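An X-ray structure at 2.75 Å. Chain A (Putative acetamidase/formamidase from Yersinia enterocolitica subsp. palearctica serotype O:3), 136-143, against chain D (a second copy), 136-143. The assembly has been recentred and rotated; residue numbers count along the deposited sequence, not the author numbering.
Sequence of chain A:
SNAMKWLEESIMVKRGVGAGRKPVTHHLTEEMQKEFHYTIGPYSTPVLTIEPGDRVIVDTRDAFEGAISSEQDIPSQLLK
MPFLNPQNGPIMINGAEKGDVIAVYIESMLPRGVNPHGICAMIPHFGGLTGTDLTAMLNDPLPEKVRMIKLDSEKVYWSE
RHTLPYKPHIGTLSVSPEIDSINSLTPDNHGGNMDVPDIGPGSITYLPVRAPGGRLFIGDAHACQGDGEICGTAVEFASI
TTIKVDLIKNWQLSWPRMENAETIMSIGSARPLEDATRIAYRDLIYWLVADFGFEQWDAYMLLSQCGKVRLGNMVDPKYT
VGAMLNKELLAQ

Chain A 136-143: AMLNDPLP
Chain D (136-143) AMLNDPLP

The most unusual feature of this contact is that two copies of one irregular loop recognise each other through the same pair of residues used twice: each asparagine side chain donates to a backbone carbonyl of the other copy, with almost no difference in geometry. Asn139(A) ND2 lies 2.8 Å from Asp140(D) O, with an N-H...O angle of 166°; Asn139(D) ND2 lies 2.8 Å from Asp140(A) O, at 167°. Both bonds are short and nearly linear, and the direction is fixed because an amide nitrogen donates and a carbonyl oxygen accepts.

Neither stretch forms a helix or strand. From residue 139 onward both chains are extended, with phi between -57° and -71° and psi between 147° and 164°. The preceding Leu138 breaks this run at -97/-2, Met137 sits near -112/164, and Ala136 at -66/101. The register follows the twofold-like exchange of roles: the CA atoms of Asn139(A) and Leu142(D) are 5.7 Å apart, as are those of Leu142(A) and Asn139(D). Between residues 139 and 142, residue numbers therefore rise along one chain as they fall along the other, a locally antiparallel pairing held by side chain to backbone bonds, with no direct backbone-to-backbone hydrogen bond between the stretches.

At the middle, the two Asn139 residues point their CA-to-CB bonds toward the opposing stretch and meet back to back, Asn139(A) CB to Asn139(D) CB at 3.7 Å. In each, chi1 is -49° (m) and chi2 is 56°, which carries ND2 to the carbonyl of residue 140 and also within 3.8 Å of Pro141 CA, as measured from Asn139(A) ND2 to Pro141(D) CA. The asparagines have the largest covered areas, 80 Å² in chain A and 78 Å² in chain D, of 487 Å² buried in total.

Leu142 starts sideways, yet its end approaches the other chain. With chi1 -57° (m) and chi2 -179° (t), Leu142(D) CD2 reaches 3.5 Å from Asn139(A) N and 3.6 Å from Leu138(A) C, covering backbone as well as side chain. Its apolar contact is with Leu138(A) CB, 4.0 Å from Leu142(D) CD2; the reciprocal distance, Leu142(A) CD2 to Leu138(D) CB, is 3.9 Å. Leu138 itself is m, t, with chi1 -69° in both copies.

The selenomethionines make a separate apolar contact. Both Met137 residues point toward the other stretch and adopt m, m, t, with chi1 -47°, chi2 -62° and chi3 of -154° in chain A and -151° in chain D. Their methyl groups touch, Met137(A) CE to Met137(D) CE at 3.7 Å, a van der Waals distance.

One water adds a bridge through backbone atoms. It donates to Asp140(A) O at 3.2 Å from its oxygen and accepts from Asp140(D) N at 2.9 Å, so Asp140(A) O receives this water in addition to Asn139(D) ND2. The Asp140 side chains, chi1 near -68° (m), come no closer than 5.2 Å, Asp140(A) OD2 to Asp140(D) OD2, too far for a direct contact.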

ATOM      1  N   ALA A 136       8.020  -8.263   5.151  1.00 35.50           N
ATOM      2  CA  ALA A 136       8.633  -9.574   5.407  1.00 36.13           C
ATOM      3  C   ALA A 136       8.966 -10.452   4.218  1.00 36.75           C
ATOM      4  O   ALA A 136       8.115 -11.141   3.708  1.00 37.33           O
ATOM      5  CB  ALA A 136       7.765 -10.356   6.391  1.00 36.82           C
HETATM    6  N   MSE A 137      10.241 -10.463   3.844  1.00 37.10           N
HETATM    7  CA  MSE A 137      10.743 -11.280   2.746  1.00 37.98           C
HETATM    8  C   MSE A 137      11.637 -12.363   3.293  1.00 37.81           C
HETATM    9  O   MSE A 137      12.082 -12.304   4.438  1.00 37.47           O
HETATM   10  CB  MSE A 137      11.579 -10.441   1.776  1.00 39.26           C
HETATM   11  CG  MSE A 137      10.957  -9.110   1.341  1.00 40.25           C
HETATM   12 SE   MSE A 137       9.260  -9.481   0.372  1.00 44.45          SE
HETATM   13  CE  MSE A 137       9.231  -7.832  -0.717  1.00 43.39           C
ATOM     14  N   LEU A 138      11.900 -13.370   2.468  1.00 37.74           N
ATOM     15  CA  LEU A 138      12.763 -14.490   2.845  1.00 37.99           C
ATOM     16  C   LEU A 138      14.199 -14.324   2.350  1.00 37.67           C
ATOM     17  O   LEU A 138      15.056 -15.161   2.644  1.00 38.05           O
ATOM     18  CB  LEU A 138      12.198 -15.792   2.287  1.00 38.75           C
ATOM     19  CG  LEU A 138      10.900 -16.293   2.893  1.00 39.17           C
ATOM     20  CD1 LEU A 138      10.339 -17.437   2.053  1.00 40.07           C
ATOM     21  CD2 LEU A 138      11.137 -16.717   4.332  1.00 39.45           C
ATOM     22  N   ASN A 139      14.473 -13.239   1.630  1.00 37.00           N
ATOM     23  CA  ASN A 139      15.810 -13.019   1.092  1.00 36.95           C
ATOM     24  C   ASN A 139      16.792 -12.715   2.204  1.00 36.78           C
ATOM     25  O   ASN A 139      16.417 -12.242   3.281  1.00 36.15           O
ATOM     26  CB  ASN A 139      15.836 -11.840   0.107  1.00 36.47           C
ATOM     27  CG  ASN A 139      14.739 -11.910  -0.922  1.00 36.59           C
ATOM     28  OD1 ASN A 139      13.569 -11.988  -0.564  1.00 36.42           O
ATOM     29  ND2 ASN A 139      15.098 -11.804  -2.201  1.00 36.96           N
ATOM     30  N   ASP A 140      18.058 -12.992   1.922  1.00 37.33           N
ATOM     31  CA  ASP A 140      19.132 -12.703   2.858  1.00 37.48           C
ATOM     32  C   ASP A 140      19.169 -11.195   3.035  1.00 36.67           C
ATOM     33  O   ASP A 140      18.865 -10.446   2.091  1.00 36.34           O
ATOM     34  CB  ASP A 140      20.488 -13.165   2.317  1.00 38.41           C
ATOM     35  CG  ASP A 140      20.609 -14.675   2.231  1.00 39.35           C
ATOM     36  OD1 ASP A 140      19.951 -15.361   3.037  1.00 39.45           O
ATOM     37  OD2 ASP A 140      21.393 -15.173   1.387  1.00 40.05           O
ATOM     38  N   PRO A 141      19.528 -10.731   4.241  1.00 36.35           N
ATOM     39  CA  PRO A 141      19.596  -9.293   4.441  1.00 35.76           C
ATOM     40  C   PRO A 141      20.755  -8.705   3.656  1.00 36.28           C
ATOM     41  O   PRO A 141      21.647  -9.443   3.217  1.00 36.95           O
ATOM     42  CB  PRO A 141      19.845  -9.162   5.945  1.00 35.75           C
ATOM     43  CG  PRO A 141      20.552 -10.422   6.317  1.00 36.59           C
ATOM     44  CD  PRO A 141      19.949 -11.478   5.437  1.00 36.82           C
ATOM     45  N   LEU A 142      20.741  -7.390   3.473  1.00 36.10           N
ATOM     46  CA  LEU A 142      21.816  -6.713   2.756  1.00 36.71           C
ATOM     47  C   LEU A 142      23.087  -6.743   3.593  1.00 37.59           C
ATOM     48  O   LEU A 142      23.035  -6.986   4.803  1.00 37.08           O
ATOM     49  CB  LEU A 142      21.453  -5.261   2.449  1.00 36.13           C
ATOM     50  CG  LEU A 142      20.182  -5.018   1.643  1.00 35.45           C
ATOM     51  CD1 LEU A 142      20.014  -3.520   1.435  1.00 35.11           C
ATOM     52  CD2 LEU A 142      20.209  -5.758   0.309  1.00 35.93           C
ATOM     53  N   PRO A 143      24.243  -6.498   2.951  1.00 39.04           N
ATOM     54  CA  PRO A 143      25.467  -6.509   3.721  1.00 40.23           C
ATOM     55  C   PRO A 143      25.398  -5.521   4.852  1.00 40.05           C
ATOM     56  O   PRO A 143      24.756  -4.463   4.756  1.00 39.19           O
ATOM     57  CB  PRO A 143      26.530  -6.108   2.702  1.00 41.23           C
ATOM     58  CG  PRO A 143      25.993  -6.639   1.431  1.00 41.05           C
ATOM     59  CD  PRO A 143      24.523  -6.323   1.519  1.00 39.63           C
TER
ATOM     60  N   ALA D 136      10.822  -3.302  -5.587  1.00 35.92           N
ATOM     61  CA  ALA D 136      12.266  -3.257  -5.898  1.00 36.38           C
ATOM     62  C   ALA D 136      13.245  -3.194  -4.750  1.00 36.27           C
ATOM     63  O   ALA D 136      13.490  -2.126  -4.208  1.00 36.90           O
ATOM     64  CB  ALA D 136      12.538  -2.102  -6.858  1.00 37.59           C
HETATM   65  N   MSE D 137      13.835  -4.340  -4.423  1.00 35.94           N
HETATM   66  CA  MSE D 137      14.821  -4.443  -3.352  1.00 36.70           C
HETATM   67  C   MSE D 137      16.182  -4.732  -3.935  1.00 36.01           C
HETATM   68  O   MSE D 137      16.300  -5.138  -5.083  1.00 35.69           O
HETATM   69  CB  MSE D 137      14.480  -5.574  -2.385  1.00 37.96           C
HETATM   70  CG  MSE D 137      13.038  -5.639  -1.912  1.00 39.44           C
HETATM   71 SE   MSE D 137      12.566  -4.012  -0.931  1.00 45.91          SE
HETATM   72  CE  MSE D 137      11.216  -4.871   0.229  1.00 44.26           C
ATOM     73  N   LEU D 138      17.212  -4.529  -3.127  1.00 35.64           N
ATOM     74  CA  LEU D 138      18.593  -4.780  -3.530  1.00 36.15           C
ATOM     75  C   LEU D 138      19.101  -6.150  -3.069  1.00 35.90           C
ATOM     76  O   LEU D 138      20.229  -6.527  -3.396  1.00 36.79           O
ATOM     77  CB  LEU D 138      19.503  -3.705  -2.947  1.00 37.01           C
ATOM     78  CG  LEU D 138      19.361  -2.302  -3.499  1.00 37.70           C
ATOM     79  CD1 LEU D 138      20.157  -1.328  -2.643  1.00 38.96           C
ATOM     80  CD2 LEU D 138      19.817  -2.262  -4.945  1.00 38.33           C
ATOM     81  N   ASN D 139      18.272  -6.902  -2.345  1.00 34.74           N
ATOM     82  CA  ASN D 139      18.700  -8.196  -1.837  1.00 34.54           C
ATOM     83  C   ASN D 139      18.853  -9.191  -2.958  1.00 34.82           C
ATOM     84  O   ASN D 139      18.233  -9.054  -4.024  1.00 34.77           O
ATOM     85  CB  ASN D 139      17.679  -8.775  -0.839  1.00 33.75           C
ATOM     86  CG  ASN D 139      17.262  -7.781   0.218  1.00 33.81           C
ATOM     87  OD1 ASN D 139      16.790  -6.707  -0.119  1.00 34.10           O
ATOM     88  ND2 ASN D 139      17.398  -8.150   1.500  1.00 33.84           N
ATOM     89  N   ASP D 140      19.682 -10.198  -2.714  1.00 35.53           N
ATOM     90  CA  ASP D 140      19.876 -11.269  -3.683  1.00 35.80           C
ATOM     91  C   ASP D 140      18.551 -11.983  -3.836  1.00 34.70           C
ATOM     92  O   ASP D 140      17.782 -12.075  -2.872  1.00 33.94           O
ATOM     93  CB  ASP D 140      20.934 -12.266  -3.210  1.00 36.78           C
ATOM     94  CG  ASP D 140      22.335 -11.676  -3.204  1.00 38.50           C
ATOM     95  OD1 ASP D 140      22.593 -10.755  -4.010  1.00 39.09           O
ATOM     96  OD2 ASP D 140      23.191 -12.150  -2.422  1.00 39.59           O
ATOM     97  N   PRO D 141      18.263 -12.484  -5.044  1.00 34.89           N
ATOM     98  CA  PRO D 141      17.002 -13.195  -5.221  1.00 34.17           C
ATOM     99  C   PRO D 141      17.035 -14.511  -4.467  1.00 34.21           C
ATOM    100  O   PRO D 141      18.112 -14.980  -4.078  1.00 34.72           O
ATOM    101  CB  PRO D 141      16.944 -13.438  -6.732  1.00 34.60           C
ATOM    102  CG  PRO D 141      18.382 -13.483  -7.152  1.00 35.67           C
ATOM    103  CD  PRO D 141      19.082 -12.490  -6.271  1.00 35.86           C
ATOM    104  N   LEU D 142      15.863 -15.100  -4.260  1.00 33.92           N
ATOM    105  CA  LEU D 142      15.769 -16.375  -3.554  1.00 34.04           C
ATOM    106  C   LEU D 142      16.336 -17.480  -4.433  1.00 35.00           C
ATOM    107  O   LEU D 142      16.496 -17.297  -5.645  1.00 34.42           O
ATOM    108  CB  LEU D 142      14.312 -16.702  -3.217  1.00 33.50           C
ATOM    109  CG  LEU D 142      13.532 -15.685  -2.396  1.00 32.62           C
ATOM    110  CD1 LEU D 142      12.134 -16.218  -2.171  1.00 32.29           C
ATOM    111  CD2 LEU D 142      14.228 -15.381  -1.078  1.00 32.66           C
ATOM    112  N   PRO D 143      16.649 -18.639  -3.831  1.00 36.56           N
ATOM    113  CA  PRO D 143      17.180 -19.713  -4.643  1.00 37.83           C
ATOM    114  C   PRO D 143      16.229 -20.058  -5.761  1.00 38.06           C
ATOM    115  O   PRO D 143      14.999 -19.953  -5.636  1.00 36.82           O
ATOM    116  CB  PRO D 143      17.306 -20.876  -3.661  1.00 38.44           C
ATOM    117  CG  PRO D 143      17.538 -20.213  -2.365  1.00 38.32           C
ATOM    118  CD  PRO D 143      16.623 -19.018  -2.406  1.00 37.01           C
TER
HETATM  119  O   HOH W   1      21.100 -10.098  -0.198  1.00 34.48           O